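Local coordinates for protein putative LacI-family transcriptional regulator (Bacteroides fragilis, PDB 3GBV) that probably regulates transcription as a LacI-family protein, through a periplasmic-binding-protein-like domain of the kind that senses small effector molecules, at residues D88-E92 against L93-Y97; T239-E243 against G244-F248; K29-R32 against E33-T37. All blocks are in the same frame, centred on the assembly; numbering follows the deposited sequence.

All three contacts are local and partly buried. Contacts 1 and 3 lie on elements around the parallel sheet that includes strands 43-50, 72-75 and 97-100; contact 2 belongs to the mixed sheet, and the centres of contacts 1 and 2 lie about 43 Å apart, on opposite sides of the chain's centre. Contacts 1 and 2 are helix ends leading into a strand through a glycine of positive phi: the first is a Schellman motif with buried L90 and Y97 packed beside it, the second, with C240, L241 and V246 buried, gathers a hydroxyl and a backbone N on C240 O. Contact 3 stays within helix 23-37, combining regular helical bonds with two threonine hydroxyls on E33 O; I31 and A34 are buried, while K29, R32 and E33 lie at the surface.

Contact 1: D88-E92 against L93-Y97; sequences DALNE and LGIPY
Y97 is turned so that CG stands between its backbone N and carbonyl carbon (chi1 63°), while L90 keeps CG anti to its carbonyl carbon (chi1 -69°); together these rotations bring L90 CD1 within 3.7 Å of Y97 CD2, an oblique approach to the ring. N91 OD1 comes to the ring's edge, near its plane, 3.5 Å from Y97 CE2, with amide and ring planes 44° apart. A bridging water donates to both N91 OD1 and I95 O, which helps fix the amide's rotation.

The helix itself closes in a Schellman motif. G94, with positive phi, sends its N to N91 O at 2.8 Å. I95 N reaches further back, to L90 O at 2.8 Å, and the apolar contact that often accompanies this motif is present: L90 CD2 lies 4.1 Å from I95 CB. L93 N binds A89 O at 3.0 Å.

Y97 OH is held by A107 O. A89, L90 and L93 pack on I66 of helix 55-66, while I95 and Y97 rest on V73 of strand 72-75 as the chain enters strand 97-100.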
ATOM      1  N   ASP A  88      21.699   1.157 -28.189  1.00 32.00           N
ATOM      2  CA  ASP A  88      21.793   0.999 -29.643  1.00 34.40           C
ATOM      3  C   ASP A  88      22.411  -0.364 -29.943  1.00 35.05           C
ATOM      4  O   ASP A  88      21.994  -1.070 -30.867  1.00 34.62           O
ATOM      5  CB  ASP A  88      22.662   2.091 -30.278  1.00 34.20           C
ATOM      6  CG  ASP A  88      21.909   3.390 -30.486  1.00 34.61           C
ATOM      7  OD1 ASP A  88      20.665   3.350 -30.589  1.00 33.20           O
ATOM      8  OD2 ASP A  88      22.567   4.448 -30.567  1.00 33.86           O
ATOM      9  N   ALA A  89      23.403  -0.731 -29.140  1.00 34.71           N
ATOM     10  CA  ALA A  89      24.089  -2.002 -29.308  1.00 36.72           C
ATOM     11  C   ALA A  89      23.166  -3.175 -28.996  1.00 37.17           C
ATOM     12  O   ALA A  89      23.249  -4.217 -29.640  1.00 39.92           O
ATOM     13  CB  ALA A  89      25.327  -2.050 -28.409  1.00 34.69           C
ATOM     14  N   LEU A  90      22.292  -3.015 -28.005  1.00 37.32           N
ATOM     15  CA  LEU A  90      21.369  -4.084 -27.658  1.00 37.02           C
ATOM     16  C   LEU A  90      20.340  -4.269 -28.772  1.00 37.64           C
ATOM     17  O   LEU A  90      20.034  -5.397 -29.159  1.00 36.90           O
ATOM     18  CB  LEU A  90      20.668  -3.789 -26.323  1.00 36.17           C
ATOM     19  CG  LEU A  90      21.528  -3.832 -25.045  1.00 37.18           C
ATOM     20  CD1 LEU A  90      20.639  -3.581 -23.831  1.00 36.24           C
ATOM     21  CD2 LEU A  90      22.238  -5.177 -24.910  1.00 33.93           C
ATOM     22  N   ASN A  91      19.805  -3.166 -29.292  1.00 37.81           N
ATOM     23  CA  ASN A  91      18.827  -3.260 -30.371  1.00 39.41           C
ATOM     24  C   ASN A  91      19.495  -3.881 -31.588  1.00 39.74           C
ATOM     25  O   ASN A  91      18.959  -4.797 -32.211  1.00 39.45           O
ATOM     26  CB  ASN A  91      18.279  -1.882 -30.752  1.00 38.80           C
ATOM     27  CG  ASN A  91      17.417  -1.271 -29.664  1.00 40.33           C
ATOM     28  OD1 ASN A  91      16.553  -1.932 -29.098  1.00 39.58           O
ATOM     29  ND2 ASN A  91      17.638   0.005 -29.381  1.00 42.52           N
ATOM     30  N   GLU A  92      20.677  -3.379 -31.918  1.00 40.25           N
ATOM     31  CA  GLU A  92      21.408  -3.883 -33.065  1.00 41.20           C
ATOM     32  C   GLU A  92      21.643  -5.389 -32.972  1.00 39.10           C
ATOM     33  O   GLU A  92      21.627  -6.088 -33.982  1.00 38.90           O
ATOM     34  CB  GLU A  92      22.743  -3.138 -33.212  1.00 43.17           C
ATOM     35  CG  GLU A  92      23.685  -3.789 -34.216  1.00 50.38           C
ATOM     36  CD  GLU A  92      24.694  -2.820 -34.794  1.00 54.13           C
ATOM     37  OE1 GLU A  92      24.266  -1.893 -35.521  1.00 56.24           O
ATOM     38  OE2 GLU A  92      25.908  -2.986 -34.524  1.00 56.22           O
ATOM     39  N   LEU A  93      21.851  -5.889 -31.760  1.00 37.74           N
ATOM     40  CA  LEU A  93      22.086  -7.317 -31.563  1.00 36.33           C
ATOM     41  C   LEU A  93      20.795  -8.104 -31.373  1.00 35.15           C
ATOM     42  O   LEU A  93      20.815  -9.331 -31.275  1.00 33.64           O
ATOM     43  CB  LEU A  93      22.993  -7.537 -30.353  1.00 35.72           C
ATOM     44  CG  LEU A  93      24.441  -7.081 -30.507  1.00 37.33           C
ATOM     45  CD1 LEU A  93      25.161  -7.181 -29.165  1.00 37.02           C
ATOM     46  CD2 LEU A  93      25.124  -7.942 -31.560  1.00 34.47           C
ATOM     47  N   GLY A  94      19.671  -7.398 -31.324  1.00 35.23           N
ATOM     48  CA  GLY A  94      18.399  -8.070 -31.128  1.00 34.03           C
ATOM     49  C   GLY A  94      18.243  -8.598 -29.710  1.00 32.87           C
ATOM     50  O   GLY A  94      17.526  -9.576 -29.482  1.00 32.35           O
ATOM     51  N   ILE A  95      18.914  -7.959 -28.757  1.00 31.17           N
ATOM     52  CA  ILE A  95      18.829  -8.373 -27.356  1.00 32.51           C
ATOM     53  C   ILE A  95      17.800  -7.504 -26.638  1.00 32.47           C
ATOM     54  O   ILE A  95      18.041  -6.325 -26.374  1.00 33.35           O
ATOM     55  CB  ILE A  95      20.202  -8.238 -26.645  1.00 32.42           C
ATOM     56  CG1 ILE A  95      21.250  -9.087 -27.371  1.00 32.71           C
ATOM     57  CG2 ILE A  95      20.093  -8.686 -25.203  1.00 31.24           C
ATOM     58  CD1 ILE A  95      22.653  -8.951 -26.828  1.00 33.26           C
ATOM     59  N   PRO A  96      16.630  -8.074 -26.323  1.00 32.35           N
ATOM     60  CA  PRO A  96      15.580  -7.319 -25.635  1.00 32.21           C
ATOM     61  C   PRO A  96      16.029  -6.837 -24.259  1.00 32.93           C
ATOM     62  O   PRO A  96      16.726  -7.555 -23.536  1.00 30.77           O
ATOM     63  CB  PRO A  96      14.445  -8.330 -25.532  1.00 32.77           C
ATOM     64  CG  PRO A  96      15.196  -9.630 -25.358  1.00 32.69           C
ATOM     65  CD  PRO A  96      16.273  -9.502 -26.413  1.00 32.89           C
ATOM     66  N   TYR A  97      15.627  -5.624 -23.897  1.00 32.69           N
ATOM     67  CA  TYR A  97      15.984  -5.084 -22.599  1.00 33.47           C
ATOM     68  C   TYR A  97      14.819  -4.419 -21.876  1.00 33.46           C
ATOM     69  O   TYR A  97      13.901  -3.865 -22.493  1.00 32.40           O
ATOM     70  CB  TYR A  97      17.160  -4.115 -22.728  1.00 32.47           C
ATOM     71  CG  TYR A  97      16.900  -2.879 -23.551  1.00 33.68           C
ATOM     72  CD1 TYR A  97      16.416  -1.714 -22.958  1.00 31.99           C
ATOM     73  CD2 TYR A  97      17.223  -2.842 -24.911  1.00 34.05           C
ATOM     74  CE1 TYR A  97      16.273  -0.542 -23.695  1.00 31.72           C
ATOM     75  CE2 TYR A  97      17.079  -1.671 -25.657  1.00 31.77           C
ATOM     76  CZ  TYR A  97      16.613  -0.528 -25.042  1.00 31.35           C
ATOM     77  OH  TYR A  97      16.513   0.638 -25.767  1.00 32.92           O
TER
HETATM   78  O   HOH W   1      16.753  -4.456 -27.944  1.00 29.25           O
HETATM   79  O   HOH W   2      14.959   1.649 -28.356  1.00 31.66           O

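Contact 2: T239-E243 against G244-F248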
ATOM      1  N   THR A 239      13.523   3.314  10.355  1.00 25.89           N
ATOM      2  CA  THR A 239      13.889   3.678  11.724  1.00 26.23           C
ATOM      3  C   THR A 239      13.541   5.147  11.953  1.00 26.95           C
ATOM      4  O   THR A 239      12.963   5.500  12.986  1.00 25.57           O
ATOM      5  CB  THR A 239      15.408   3.465  11.977  1.00 27.58           C
ATOM      6  OG1 THR A 239      15.712   2.069  11.886  1.00 27.09           O
ATOM      7  CG2 THR A 239      15.812   3.962  13.370  1.00 26.78           C
ATOM      8  N   CYS A 240      13.878   5.995  10.982  1.00 25.89           N
ATOM      9  CA  CYS A 240      13.586   7.421  11.087  1.00 26.77           C
ATOM     10  C   CYS A 240      12.090   7.622  11.078  1.00 26.59           C
ATOM     11  O   CYS A 240      11.586   8.574  11.669  1.00 25.31           O
ATOM     12  CB  CYS A 240      14.195   8.205   9.922  1.00 27.52           C
ATOM     13  SG  CYS A 240      15.994   8.256   9.900  1.00 30.20           S
ATOM     14  N   LEU A 241      11.384   6.729  10.384  1.00 25.75           N
ATOM     15  CA  LEU A 241       9.931   6.792  10.303  1.00 25.97           C
ATOM     16  C   LEU A 241       9.360   6.488  11.682  1.00 26.44           C
ATOM     17  O   LEU A 241       8.434   7.155  12.161  1.00 25.58           O
ATOM     18  CB  LEU A 241       9.394   5.762   9.303  1.00 22.79           C
ATOM     19  CG  LEU A 241       7.866   5.686   9.219  1.00 23.51           C
ATOM     20  CD1 LEU A 241       7.306   6.971   8.600  1.00 22.21           C
ATOM     21  CD2 LEU A 241       7.458   4.472   8.394  1.00 22.53           C
ATOM     22  N   LYS A 242       9.920   5.471  12.319  1.00 26.84           N
ATOM     23  CA  LYS A 242       9.451   5.076  13.634  1.00 30.15           C
ATOM     24  C   LYS A 242       9.860   6.039  14.736  1.00 29.64           C
ATOM     25  O   LYS A 242       9.183   6.126  15.746  1.00 29.99           O
ATOM     26  CB  LYS A 242       9.931   3.660  13.954  1.00 31.23           C
ATOM     27  CG  LYS A 242       9.049   2.599  13.326  1.00 34.37           C
ATOM     28  CD  LYS A 242       9.640   1.211  13.440  1.00 32.73           C
ATOM     29  CE  LYS A 242       8.599   0.169  13.064  1.00 33.42           C
ATOM     30  NZ  LYS A 242       9.160  -1.200  12.903  1.00 32.17           N
ATOM     31  N   GLU A 243      10.952   6.771  14.533  1.00 31.30           N
ATOM     32  CA  GLU A 243      11.432   7.726  15.533  1.00 33.35           C
ATOM     33  C   GLU A 243      10.797   9.100  15.392  1.00 32.49           C
ATOM     34  O   GLU A 243      10.893   9.924  16.297  1.00 34.28           O
ATOM     35  CB  GLU A 243      12.953   7.857  15.457  1.00 34.81           C
ATOM     36  CG  GLU A 243      13.653   6.518  15.525  1.00 41.24           C
ATOM     37  CD  GLU A 243      14.815   6.500  16.490  1.00 45.02           C
ATOM     38  OE1 GLU A 243      14.572   6.628  17.711  1.00 46.77           O
ATOM     39  OE2 GLU A 243      15.969   6.354  16.023  1.00 47.13           O
ATOM     40  N   GLY A 244      10.163   9.358  14.254  1.00 31.17           N
ATOM     41  CA  GLY A 244       9.509  10.640  14.070  1.00 30.12           C
ATOM     42  C   GLY A 244      10.174  11.697  13.208  1.00 29.27           C
ATOM     43  O   GLY A 244       9.557  12.716  12.942  1.00 29.02           O
ATOM     44  N   THR A 245      11.415  11.493  12.777  1.00 29.88           N
ATOM     45  CA  THR A 245      12.067  12.492  11.928  1.00 29.85           C
ATOM     46  C   THR A 245      11.425  12.487  10.543  1.00 28.76           C
ATOM     47  O   THR A 245      11.356  13.521   9.872  1.00 29.34           O
ATOM     48  CB  THR A 245      13.569  12.229  11.804  1.00 31.48           C
ATOM     49  OG1 THR A 245      13.790  10.851  11.480  1.00 34.59           O
ATOM     50  CG2 THR A 245      14.265  12.565  13.113  1.00 33.35           C
ATOM     51  N   VAL A 246      10.962  11.310  10.122  1.00 26.19           N
ATOM     52  CA  VAL A 246      10.278  11.150   8.844  1.00 26.05           C
ATOM     53  C   VAL A 246       8.797  10.892   9.167  1.00 26.11           C
ATOM     54  O   VAL A 246       8.482  10.077  10.037  1.00 26.44           O
ATOM     55  CB  VAL A 246      10.855   9.958   8.051  1.00 25.92           C
ATOM     56  CG1 VAL A 246       9.975   9.642   6.847  1.00 22.20           C
ATOM     57  CG2 VAL A 246      12.268  10.277   7.596  1.00 21.92           C
ATOM     58  N   SER A 247       7.903  11.602   8.481  1.00 25.17           N
ATOM     59  CA  SER A 247       6.458  11.469   8.702  1.00 28.24           C
ATOM     60  C   SER A 247       5.805  10.464   7.765  1.00 26.84           C
ATOM     61  O   SER A 247       4.908   9.726   8.162  1.00 25.25           O
ATOM     62  CB  SER A 247       5.758  12.820   8.525  1.00 28.75           C
ATOM     63  OG  SER A 247       6.284  13.786   9.412  1.00 35.46           O
ATOM     64  N   PHE A 248       6.246  10.457   6.517  1.00 24.89           N
ATOM     65  CA  PHE A 248       5.711   9.538   5.536  1.00 24.73           C
ATOM     66  C   PHE A 248       6.852   9.005   4.675  1.00 24.04           C
ATOM     67  O   PHE A 248       7.856   9.690   4.449  1.00 20.49           O
ATOM     68  CB  PHE A 248       4.707  10.232   4.600  1.00 23.50           C
ATOM     69  CG  PHE A 248       3.501  10.818   5.292  1.00 24.92           C
ATOM     70  CD1 PHE A 248       2.654  10.020   6.056  1.00 23.01           C
ATOM     71  CD2 PHE A 248       3.187  12.168   5.137  1.00 22.12           C
ATOM     72  CE1 PHE A 248       1.515  10.559   6.651  1.00 25.68           C
ATOM     73  CE2 PHE A 248       2.047  12.715   5.733  1.00 25.71           C
ATOM     74  CZ  PHE A 248       1.207  11.910   6.491  1.00 24.24           C
TER
HETATM   75  O   HOH W   3       6.816   9.028  12.105  1.00 32.05           O
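C240 lays its CB against one methyl of V246, with C240 CB 3.7 Å from V246 CG2, at the turn where helix 235-243 hands over to strand 246-251 in a beta-alpha-beta unit that begins with strand 227-231. G244 is the first residue to leave helical angles; at its phi of 103° a CB would be jammed against E243 O, so the backbone here calls for glycine.

The polar centre of the turn is C240 O, left by the helix end without a strong bond of the usual helical kind, since G244 N approaches it only weakly. Two better donors take over. V246 N points at C240 O from 3.2 Å, almost straight at its hydrogen (169°) although it sits well above the carbonyl plane. T245 OG1 donates to the same oxygen, also from 3.2 Å and from the same face. T245 can do so because chi1 is 49°, which swings OG1 between its own N and carbonyl carbon and back over the helix end; T245 OG1 then lies a close 3.1 Å from C240 CB.

L241 starts out pointing away from the strand, and its end comes back to it. L241 CD1 lies 4.2 Å from V246 CG1 and also touches the backbone oxygens of V246 and S247, while the alpha carbon of L241 makes a CH...O contact with V246 O. Beyond the segments, V246 packs on L228 of strand 227-231, K242 NZ forms a salt bridge with D292, and F248, past the corner the chain turns at S247, packs on L130 of the second subunit. One water also bridges helix and strand, donating to L241 O at 2.5 Å, short enough to treat with caution, and to V246 O at 2.9 Å.

Contact 3: K29-R32 against E33-T37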
ATOM      1  N   LYS A  29      16.830  -9.098  -4.481  1.00 32.88           N
ATOM      2  CA  LYS A  29      16.161 -10.228  -3.850  1.00 36.12           C
ATOM      3  C   LYS A  29      15.063 -10.652  -4.817  1.00 35.69           C
ATOM      4  O   LYS A  29      14.883 -11.840  -5.084  1.00 35.31           O
ATOM      5  CB  LYS A  29      15.530  -9.838  -2.502  1.00 39.72           C
ATOM      6  CG  LYS A  29      16.529  -9.537  -1.387  1.00 43.56           C
ATOM      7  CD  LYS A  29      15.850  -9.492  -0.018  1.00 47.16           C
ATOM      8  CE  LYS A  29      16.815  -9.024   1.073  1.00 48.88           C
ATOM      9  NZ  LYS A  29      18.068  -9.843   1.118  1.00 51.15           N
ATOM     10  N   GLY A  30      14.348  -9.666  -5.354  1.00 34.43           N
ATOM     11  CA  GLY A  30      13.282  -9.954  -6.296  1.00 33.76           C
ATOM     12  C   GLY A  30      13.781 -10.821  -7.434  1.00 33.38           C
ATOM     13  O   GLY A  30      13.178 -11.843  -7.753  1.00 34.10           O
ATOM     14  N   ILE A  31      14.887 -10.407  -8.044  1.00 31.67           N
ATOM     15  CA  ILE A  31      15.484 -11.139  -9.148  1.00 32.02           C
ATOM     16  C   ILE A  31      15.807 -12.573  -8.723  1.00 33.63           C
ATOM     17  O   ILE A  31      15.520 -13.529  -9.449  1.00 31.28           O
ATOM     18  CB  ILE A  31      16.781 -10.439  -9.629  1.00 30.75           C
ATOM     19  CG1 ILE A  31      16.438  -9.105 -10.313  1.00 30.85           C
ATOM     20  CG2 ILE A  31      17.542 -11.342 -10.580  1.00 29.97           C
ATOM     21  CD1 ILE A  31      17.645  -8.198 -10.524  1.00 28.64           C
ATOM     22  N   ARG A  32      16.400 -12.721  -7.543  1.00 35.07           N
ATOM     23  CA  ARG A  32      16.752 -14.046  -7.051  1.00 38.15           C
ATOM     24  C   ARG A  32      15.521 -14.927  -6.887  1.00 38.44           C
ATOM     25  O   ARG A  32      15.512 -16.078  -7.325  1.00 38.32           O
ATOM     26  CB  ARG A  32      17.501 -13.945  -5.716  1.00 40.07           C
ATOM     27  CG  ARG A  32      18.896 -13.372  -5.843  1.00 43.84           C
ATOM     28  CD  ARG A  32      19.688 -14.184  -6.836  1.00 49.23           C
ATOM     29  NE  ARG A  32      20.951 -13.554  -7.207  1.00 54.05           N
ATOM     30  CZ  ARG A  32      21.760 -14.028  -8.150  1.00 56.72           C
ATOM     31  NH1 ARG A  32      21.430 -15.133  -8.810  1.00 57.66           N
ATOM     32  NH2 ARG A  32      22.895 -13.398  -8.440  1.00 58.07           N
ATOM     33  N   GLU A  33      14.484 -14.386  -6.255  1.00 38.19           N
ATOM     34  CA  GLU A  33      13.257 -15.134  -6.054  1.00 39.58           C
ATOM     35  C   GLU A  33      12.719 -15.592  -7.408  1.00 39.02           C
ATOM     36  O   GLU A  33      12.188 -16.698  -7.526  1.00 39.00           O
ATOM     37  CB  GLU A  33      12.221 -14.271  -5.336  1.00 41.16           C
ATOM     38  CG  GLU A  33      10.884 -14.961  -5.061  1.00 47.25           C
ATOM     39  CD  GLU A  33      11.021 -16.193  -4.174  1.00 51.59           C
ATOM     40  OE1 GLU A  33      11.674 -16.093  -3.105  1.00 52.75           O
ATOM     41  OE2 GLU A  33      10.471 -17.256  -4.542  1.00 52.22           O
ATOM     42  N   ALA A  34      12.865 -14.748  -8.427  1.00 37.76           N
ATOM     43  CA  ALA A  34      12.388 -15.085  -9.769  1.00 39.08           C
ATOM     44  C   ALA A  34      13.221 -16.199 -10.405  1.00 39.67           C
ATOM     45  O   ALA A  34      12.689 -17.074 -11.086  1.00 38.87           O
ATOM     46  CB  ALA A  34      12.404 -13.847 -10.663  1.00 38.14           C
ATOM     47  N   VAL A  35      14.530 -16.159 -10.191  1.00 40.52           N
ATOM     48  CA  VAL A  35      15.402 -17.184 -10.741  1.00 41.86           C
ATOM     49  C   VAL A  35      15.000 -18.555 -10.188  1.00 42.41           C
ATOM     50  O   VAL A  35      14.816 -19.504 -10.944  1.00 41.56           O
ATOM     51  CB  VAL A  35      16.877 -16.894 -10.398  1.00 42.44           C
ATOM     52  CG1 VAL A  35      17.770 -18.048 -10.846  1.00 43.07           C
ATOM     53  CG2 VAL A  35      17.308 -15.609 -11.080  1.00 42.46           C
ATOM     54  N   THR A  36      14.837 -18.655  -8.874  1.00 41.92           N
ATOM     55  CA  THR A  36      14.471 -19.933  -8.283  1.00 42.48           C
ATOM     56  C   THR A  36      13.092 -20.392  -8.750  1.00 42.11           C
ATOM     57  O   THR A  36      12.893 -21.560  -9.071  1.00 42.90           O
ATOM     58  CB  THR A  36      14.499 -19.872  -6.737  1.00 42.25           C
ATOM     59  OG1 THR A  36      13.364 -19.142  -6.262  1.00 44.95           O
ATOM     60  CG2 THR A  36      15.769 -19.184  -6.261  1.00 39.94           C
ATOM     61  N   THR A  37      12.139 -19.473  -8.797  1.00 42.88           N
ATOM     62  CA  THR A  37      10.791 -19.823  -9.229  1.00 43.74           C
ATOM     63  C   THR A  37      10.788 -20.467 -10.621  1.00 44.27           C
ATOM     64  O   THR A  37      10.047 -21.417 -10.873  1.00 45.03           O
ATOM     65  CB  THR A  37       9.874 -18.579  -9.257  1.00 43.44           C
ATOM     66  OG1 THR A  37       9.785 -18.019  -7.941  1.00 43.77           O
ATOM     67  CG2 THR A  37       8.477 -18.952  -9.735  1.00 42.16           C
TER
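Helix 23-37 is the crossover helix of a beta-alpha-beta unit that runs from strand 9-16 to strand 43-50, and the contact joins successive turns near its C-terminal end. Four consecutive backbone bonds, each from a residue to the one four places before it, link K29-R32 to E33-T37: E33 N to K29 O, A34 N to G30 O, V35 N to I31 O and T36 N to R32 O, with lengths from 2.8 to 3.1 Å. This is the unbroken bonding of a regular alpha helix.

Side chains lean on this ladder. V35 carries CG2 beside its own backbone N, which drops that methyl onto the preceding turn, with V35 CG2 3.2 Å from I31 O. Its apolar neighbour is the beta-branch of I31, I31 CG2 and V35 CG2 being 4.3 Å apart, one turn from each other on the same flank.

Near the end of the helix two threonines turn their hydroxyls back onto one carbonyl oxygen of the preceding turn. T36 OG1, placed between its N and carbonyl carbon by a chi1 of 74°, donates to E33 O at 3.0 Å from above the carbonyl plane. T37 OG1 donates to E33 O at 2.8 Å, tilted from that plane. With the backbone T37 N as well, E33 O is gripped by three donors.

I31 and V35 rest on A45 of strand 43-50, and I31 and A34 also meet I262 of helix 254-270. A helix with one apolar flank laid on a parallel sheet and against a neighbouring helix, and charged residues such as K29 and E33 at its surface, is the layered alpha/beta build typical of the periplasmic-binding-protein fold.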